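Local structure of putative NADH Oxidase (Clostridium acetobutylicum, 3E10) at the interface of chains A and B. The protein probably acts as an FMN-dependent oxidoreductase of the nitroreductase family. Sequence-based numbering; all coordinates share one arbitrary frame. Chains: chain A/B, Putative NADH Oxidase.

About 26 Å separates the C-alpha centres of contact 1 and contact 2, two patches of one two-fold symmetric interface between identical chains; they share no residue. Contact 1 sets the 3-10 helix 86-88 and the start of helix 89-106 of chain B against the end of strand 110-115 and the loop that follows it in chain A, including residues that line the FMN pocket. Contact 2 is made by the C-terminal strand 163-165 of chain A, which crosses over to strand 43-48 of chain B. With their twins, they fit the intertwined dimer typical of nitroreductases, in which each chain completes the other.

Contact 1: the interface of chains A and B. Residues chain A 90, 113, 115-119, 122, 139; chain B 87-88, 91.
B:Gln91 reaches into chain A on a side chain extended beyond CG, its amide tip to tip with the ring of A:Phe139 and turned obliquely to it. The carboxamide lies nearly parallel to the indole of A:Trp113, the planes 11° apart, with OE1 3.6 Å from CZ2 of that indole. Both ends of the amide are used. Its NE2 gives a hydrogen bond of 2.8 Å to the backbone O of A:Gln117, coming in above the carbonyl plane, and another of 3.0 Å to the carboxylate OE1 of A:Glu90, whose plane stands 79° from the amide. The other carboxylate oxygen, A:Glu90 OE2, takes a bond from A:Gln117 NE2, so a second-shell amide holds that acid in place. On the far end, B:Gln91 OE1 meets water 1 at 2.7 Å, and this water also contacts A:Trp113 NE1, A:Ala116 N and A:Phe139 O.

Selenomethionine B:Met88 runs extended beyond CG, crossing A:Ile119 at about a right angle; its methyl CE sits 3.6 Å from A:Ile119 CG1. B:Glu87 bends at chi2, and its CB packs at 3.8 Å on CG of A:Pro118, which follows a cis peptide bond. Within chain A, the guanidinium NH1 of A:Arg122 hydrogen-bonds A:Gly115 O from above the carbonyl plane. The patch probably helps hold the dimer together and shape the flavin pocket, lined from both chains by A:Trp113, A:Gly115, A:Arg122, B:Met88 and B:Gln91.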
# COMPACT_ATOMS: atom_id res chain seq x y z
N GLU A 90 -10.17 0.85 -0.47
CA GLU A 90 -9.27 0.57 0.67
C GLU A 90 -7.86 0.28 0.19
O GLU A 90 -6.89 0.57 0.88
CB GLU A 90 -9.73 -0.64 1.52
CG GLU A 90 -10.98 -0.44 2.33
CD GLU A 90 -11.17 -1.50 3.44
OE1 GLU A 90 -10.17 -2.10 4.00
OE2 GLU A 90 -12.34 -1.73 3.75
N TRP A 113 1.23 3.91 10.91
CA TRP A 113 -0.14 3.79 10.40
C TRP A 113 -1.04 3.35 11.53
O TRP A 113 -0.82 2.29 12.15
CB TRP A 113 -0.09 2.70 9.32
CG TRP A 113 -1.34 2.32 8.58
CD1 TRP A 113 -2.65 2.40 8.96
CD2 TRP A 113 -1.33 1.72 7.29
NE1 TRP A 113 -3.46 1.86 7.97
CE2 TRP A 113 -2.67 1.47 6.93
CE3 TRP A 113 -0.30 1.39 6.39
CZ2 TRP A 113 -3.00 0.86 5.73
CZ3 TRP A 113 -0.65 0.81 5.21
CH2 TRP A 113 -1.99 0.54 4.89
N GLY A 115 -4.69 2.24 12.17
CA GLY A 115 -5.84 1.71 11.42
C GLY A 115 -7.14 2.30 11.89
O GLY A 115 -7.32 2.55 13.07
N ALA A 116 -8.06 2.50 10.95
CA ALA A 116 -9.41 2.94 11.29
C ALA A 116 -10.41 2.06 10.54
O ALA A 116 -11.06 1.19 11.16
CB ALA A 116 -9.60 4.44 11.02
N GLN A 117 -10.55 2.29 9.23
CA GLN A 117 -11.43 1.46 8.39
C GLN A 117 -11.00 -0.01 8.50
O GLN A 117 -9.81 -0.30 8.46
CB GLN A 117 -11.33 1.93 6.93
CG GLN A 117 -11.98 1.02 5.90
CD GLN A 117 -13.50 1.06 5.92
OE1 GLN A 117 -14.11 1.80 6.67
NE2 GLN A 117 -14.11 0.25 5.06
N PRO A 118 -11.95 -0.94 8.62
CA PRO A 118 -13.40 -0.84 8.71
C PRO A 118 -14.00 -0.95 10.12
O PRO A 118 -15.19 -1.31 10.25
CB PRO A 118 -13.85 -2.06 7.92
CG PRO A 118 -12.87 -3.12 8.38
CD PRO A 118 -11.53 -2.35 8.55
N ILE A 119 -13.24 -0.63 11.14
CA ILE A 119 -13.71 -0.74 12.52
C ILE A 119 -14.72 0.37 12.79
O ILE A 119 -14.38 1.55 12.79
CB ILE A 119 -12.56 -0.65 13.55
CG1 ILE A 119 -11.43 -1.62 13.21
CG2 ILE A 119 -13.07 -0.92 14.96
CD1 ILE A 119 -11.89 -3.04 12.94
N ARG A 122 -14.09 3.25 15.32
CA ARG A 122 -13.03 4.16 14.89
C ARG A 122 -13.49 5.11 13.78
O ARG A 122 -13.20 6.32 13.82
CB ARG A 122 -11.81 3.37 14.42
CG ARG A 122 -11.25 2.47 15.50
CD ARG A 122 -10.00 1.80 15.06
NE ARG A 122 -9.64 0.75 15.98
CZ ARG A 122 -8.60 -0.05 15.82
NH1 ARG A 122 -7.77 0.11 14.81
NH2 ARG A 122 -8.39 -1.01 16.70
N PHE A 139 -10.17 6.56 6.54
CA PHE A 139 -9.39 5.37 6.24
C PHE A 139 -8.42 5.01 7.39
O PHE A 139 -8.43 3.92 7.90
CB PHE A 139 -8.62 5.53 4.93
CG PHE A 139 -7.77 4.32 4.61
CD1 PHE A 139 -8.35 3.13 4.26
CD2 PHE A 139 -6.40 4.35 4.74
CE1 PHE A 139 -7.60 2.01 4.03
CE2 PHE A 139 -5.64 3.24 4.51
CZ PHE A 139 -6.23 2.07 4.16
N GLU B 87 -10.08 -7.93 9.77
CA GLU B 87 -10.73 -6.76 9.23
C GLU B 87 -9.81 -5.95 8.31
O GLU B 87 -10.29 -5.17 7.49
CB GLU B 87 -11.17 -5.84 10.37
CG GLU B 87 -12.31 -6.38 11.23
CD GLU B 87 -11.85 -7.27 12.40
OE1 GLU B 87 -10.65 -7.60 12.53
OE2 GLU B 87 -12.75 -7.64 13.21
N MSE B 88 -8.51 -6.11 8.49
CA MSE B 88 -7.59 -5.24 7.75
C MSE B 88 -6.66 -5.96 6.78
O MSE B 88 -5.75 -5.36 6.27
CB MSE B 88 -6.79 -4.37 8.72
CG MSE B 88 -7.62 -3.24 9.31
SE MSE B 88 -6.79 -2.45 10.85
CE MSE B 88 -8.30 -1.45 11.45
N GLN B 91 -5.59 -4.34 3.48
CA GLN B 91 -4.69 -3.20 3.61
C GLN B 91 -3.25 -3.66 3.72
O GLN B 91 -2.37 -3.09 3.06
CB GLN B 91 -5.10 -2.37 4.84
CG GLN B 91 -6.52 -1.78 4.68
CD GLN B 91 -7.01 -1.02 5.90
OE1 GLN B 91 -6.21 -0.39 6.60
NE2 GLN B 91 -8.33 -1.10 6.17
O HOH W 1 -6.64 1.69 8.23
O HOH W 2 -9.28 -5.00 4.87

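Contact 2: the interface of chains A and B. Residues chain A 161-168; chain B 28, 32, 44-47, 77.
Two rings of the C-terminal tail, A:His164 and A:Tyr168, lie face against face with an offset: CE1 of the tyrosine sits 3.4 Å above the imidazole plane, toward its rim. They belong to the C-terminal strand exchange of the nitroreductase family, in which strand 163-165 of chain A pairs in parallel with strand 43-48 of chain B. At the edge of the imidazole, in its plane, are A:Tyr168 O, B:Glu44 OE1 and B:Phe45 O. Both ring nitrogens are engaged. ND1 of A:His164 bonds in plane to a lone pair of the C-terminal carboxylate oxygen A:Tyr168 O, while NE2 points straight at B:Glu44 OE1, 2.7 Å away (165° at H). That carboxylate is turned 72° from the ring and met from above its own plane. Bonded to acids at both ends, the histidine may well be protonated.

Along the strands, B:Phe45 N bonds A:Arg162 O, A:His164 N bonds B:Phe45 O at 2.8 Å, and B:Val47 N bonds A:His164 O, all nearly along the C=O axes. A:Glu166 N then reaches B:Val47 O from above the carbonyl plane.

B:Glu44 bends at chi2 and crosses A:Arg162 at about a right angle, OE2 3.5 Å from CD of the arginine; OE2 shares water 3 with A:Lys161 O. The nearby guanidinium, not in contact, may help stabilise the acid's charge. The CD1/CE1 side of A:Tyr168 packs on B:Leu77, CE1 lying 3.5 Å from its CD1. On the opposite side of the strand A:Ile163, extended at chi2 (172°), brings CD1 to 3.6 Å from B:Leu28 CD1. Its CG1 meets the methyl CE of selenomethionine B:Met32 crosswise, while CG2 lies alongside B:Val47, both side chains pointing the same way.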
# COMPACT_ATOMS: atom_id res chain seq x y z
N LYS A 161 9.34 -19.61 3.05
CA LYS A 161 8.16 -20.50 3.09
C LYS A 161 6.93 -19.85 2.46
O LYS A 161 5.95 -20.54 2.14
CB LYS A 161 7.82 -20.95 4.51
CG LYS A 161 8.89 -21.79 5.19
CD LYS A 161 8.41 -22.30 6.55
CE LYS A 161 9.47 -23.18 7.22
NZ LYS A 161 9.90 -24.34 6.37
N ARG A 162 6.95 -18.53 2.32
CA ARG A 162 5.83 -17.81 1.72
C ARG A 162 5.90 -17.82 0.20
O ARG A 162 5.01 -17.26 -0.46
CB ARG A 162 5.76 -16.36 2.20
CG ARG A 162 5.71 -16.22 3.72
CD ARG A 162 4.64 -17.03 4.38
NE ARG A 162 4.62 -16.78 5.83
CZ ARG A 162 3.99 -15.77 6.42
NH1 ARG A 162 3.24 -14.91 5.74
NH2 ARG A 162 4.08 -15.62 7.73
N ILE A 163 6.95 -18.42 -0.37
CA ILE A 163 7.15 -18.41 -1.84
C ILE A 163 6.78 -19.77 -2.42
O ILE A 163 7.32 -20.78 -2.02
CB ILE A 163 8.61 -18.06 -2.20
CG1 ILE A 163 9.00 -16.71 -1.61
CG2 ILE A 163 8.81 -18.04 -3.74
CD1 ILE A 163 10.47 -16.40 -1.75
N HIS A 164 5.84 -19.76 -3.37
CA HIS A 164 5.34 -20.94 -4.02
C HIS A 164 5.69 -20.82 -5.50
O HIS A 164 5.35 -19.82 -6.16
CB HIS A 164 3.83 -21.00 -3.85
CG HIS A 164 3.38 -20.97 -2.42
ND1 HIS A 164 2.94 -22.09 -1.74
CD2 HIS A 164 3.35 -19.96 -1.53
CE1 HIS A 164 2.63 -21.76 -0.50
NE2 HIS A 164 2.89 -20.47 -0.34
N ILE A 165 6.42 -21.82 -6.01
CA ILE A 165 6.92 -21.79 -7.39
C ILE A 165 5.93 -22.46 -8.35
O ILE A 165 5.70 -23.70 -8.30
CB ILE A 165 8.30 -22.49 -7.47
CG1 ILE A 165 9.33 -21.78 -6.59
CG2 ILE A 165 8.77 -22.59 -8.91
CD1 ILE A 165 9.64 -20.34 -7.00
N GLU A 166 5.33 -21.61 -9.21
CA GLU A 166 4.42 -21.98 -10.30
C GLU A 166 3.03 -22.43 -9.87
O GLU A 166 2.04 -22.16 -10.56
CB GLU A 166 5.05 -23.02 -11.25
CG GLU A 166 6.38 -22.59 -11.89
CD GLU A 166 6.31 -21.37 -12.82
OE1 GLU A 166 5.23 -21.07 -13.35
OE2 GLU A 166 7.36 -20.73 -13.04
N LYS A 167 2.97 -23.12 -8.74
CA LYS A 167 1.73 -23.65 -8.19
C LYS A 167 1.81 -23.43 -6.69
O LYS A 167 2.89 -23.22 -6.15
CB LYS A 167 1.58 -25.15 -8.51
CG LYS A 167 2.66 -26.03 -7.95
CD LYS A 167 2.53 -27.49 -8.39
CE LYS A 167 3.71 -28.29 -7.86
NZ LYS A 167 3.46 -29.74 -7.94
N TYR A 168 0.67 -23.42 -6.03
CA TYR A 168 0.67 -23.30 -4.59
C TYR A 168 1.33 -24.53 -3.93
O TYR A 168 2.03 -24.43 -2.92
CB TYR A 168 -0.75 -23.15 -4.05
CG TYR A 168 -0.74 -22.55 -2.66
CD1 TYR A 168 -0.60 -21.18 -2.49
CD2 TYR A 168 -0.78 -23.36 -1.53
CE1 TYR A 168 -0.55 -20.62 -1.23
CE2 TYR A 168 -0.72 -22.81 -0.27
CZ TYR A 168 -0.60 -21.42 -0.13
OH TYR A 168 -0.50 -20.87 1.13
OXT TYR A 168 1.12 -25.68 -4.34
N LEU B 28 10.21 -10.01 -3.75
CA LEU B 28 9.54 -10.74 -2.70
C LEU B 28 10.01 -10.28 -1.33
O LEU B 28 9.20 -10.19 -0.40
CB LEU B 28 9.76 -12.24 -2.89
CG LEU B 28 9.04 -12.79 -4.12
CD1 LEU B 28 9.64 -14.17 -4.50
CD2 LEU B 28 7.55 -12.82 -3.93
N MSE B 32 7.62 -8.47 1.69
CA MSE B 32 7.57 -9.00 3.05
C MSE B 32 8.06 -8.01 4.11
O MSE B 32 7.95 -8.30 5.30
CB MSE B 32 8.25 -10.35 3.18
CG MSE B 32 7.54 -11.36 2.31
SE MSE B 32 8.05 -13.20 2.65
CE MSE B 32 8.62 -13.71 0.85
N GLU B 44 1.11 -14.77 1.22
CA GLU B 44 1.69 -15.90 0.47
C GLU B 44 1.78 -15.46 -0.97
O GLU B 44 0.96 -14.68 -1.40
CB GLU B 44 0.74 -17.12 0.56
CG GLU B 44 0.55 -17.69 1.97
CD GLU B 44 1.73 -18.48 2.49
OE1 GLU B 44 2.71 -18.73 1.72
OE2 GLU B 44 1.70 -18.87 3.70
N PHE B 45 2.76 -15.97 -1.70
CA PHE B 45 3.04 -15.54 -3.06
C PHE B 45 3.21 -16.75 -3.97
O PHE B 45 3.99 -17.65 -3.66
CB PHE B 45 4.34 -14.70 -3.12
CG PHE B 45 4.37 -13.57 -2.13
CD1 PHE B 45 4.88 -13.76 -0.87
CD2 PHE B 45 3.84 -12.33 -2.44
CE1 PHE B 45 4.90 -12.74 0.08
CE2 PHE B 45 3.86 -11.31 -1.51
CZ PHE B 45 4.38 -11.52 -0.25
N ILE B 46 2.57 -16.73 -5.14
CA ILE B 46 2.86 -17.71 -6.19
C ILE B 46 3.63 -16.96 -7.29
O ILE B 46 3.17 -15.96 -7.82
CB ILE B 46 1.61 -18.36 -6.79
CG1 ILE B 46 0.70 -18.94 -5.73
CG2 ILE B 46 2.02 -19.46 -7.81
CD1 ILE B 46 -0.68 -19.42 -6.27
N VAL B 47 4.82 -17.47 -7.60
CA VAL B 47 5.68 -16.84 -8.56
C VAL B 47 5.65 -17.70 -9.81
O VAL B 47 5.92 -18.92 -9.72
CB VAL B 47 7.11 -16.76 -8.02
CG1 VAL B 47 8.05 -16.20 -9.09
CG2 VAL B 47 7.14 -15.93 -6.70
N LEU B 77 -1.59 -13.52 -2.21
CA LEU B 77 -2.64 -14.22 -1.51
C LEU B 77 -2.51 -13.93 -0.02
O LEU B 77 -1.42 -13.63 0.43
CB LEU B 77 -2.48 -15.73 -1.73
CG LEU B 77 -2.19 -16.30 -3.14
CD1 LEU B 77 -1.61 -17.74 -2.99
CD2 LEU B 77 -3.45 -16.39 -3.87
O HOH W 3 3.62 -20.76 3.82
O HOH W 4 8.44 -19.62 -10.80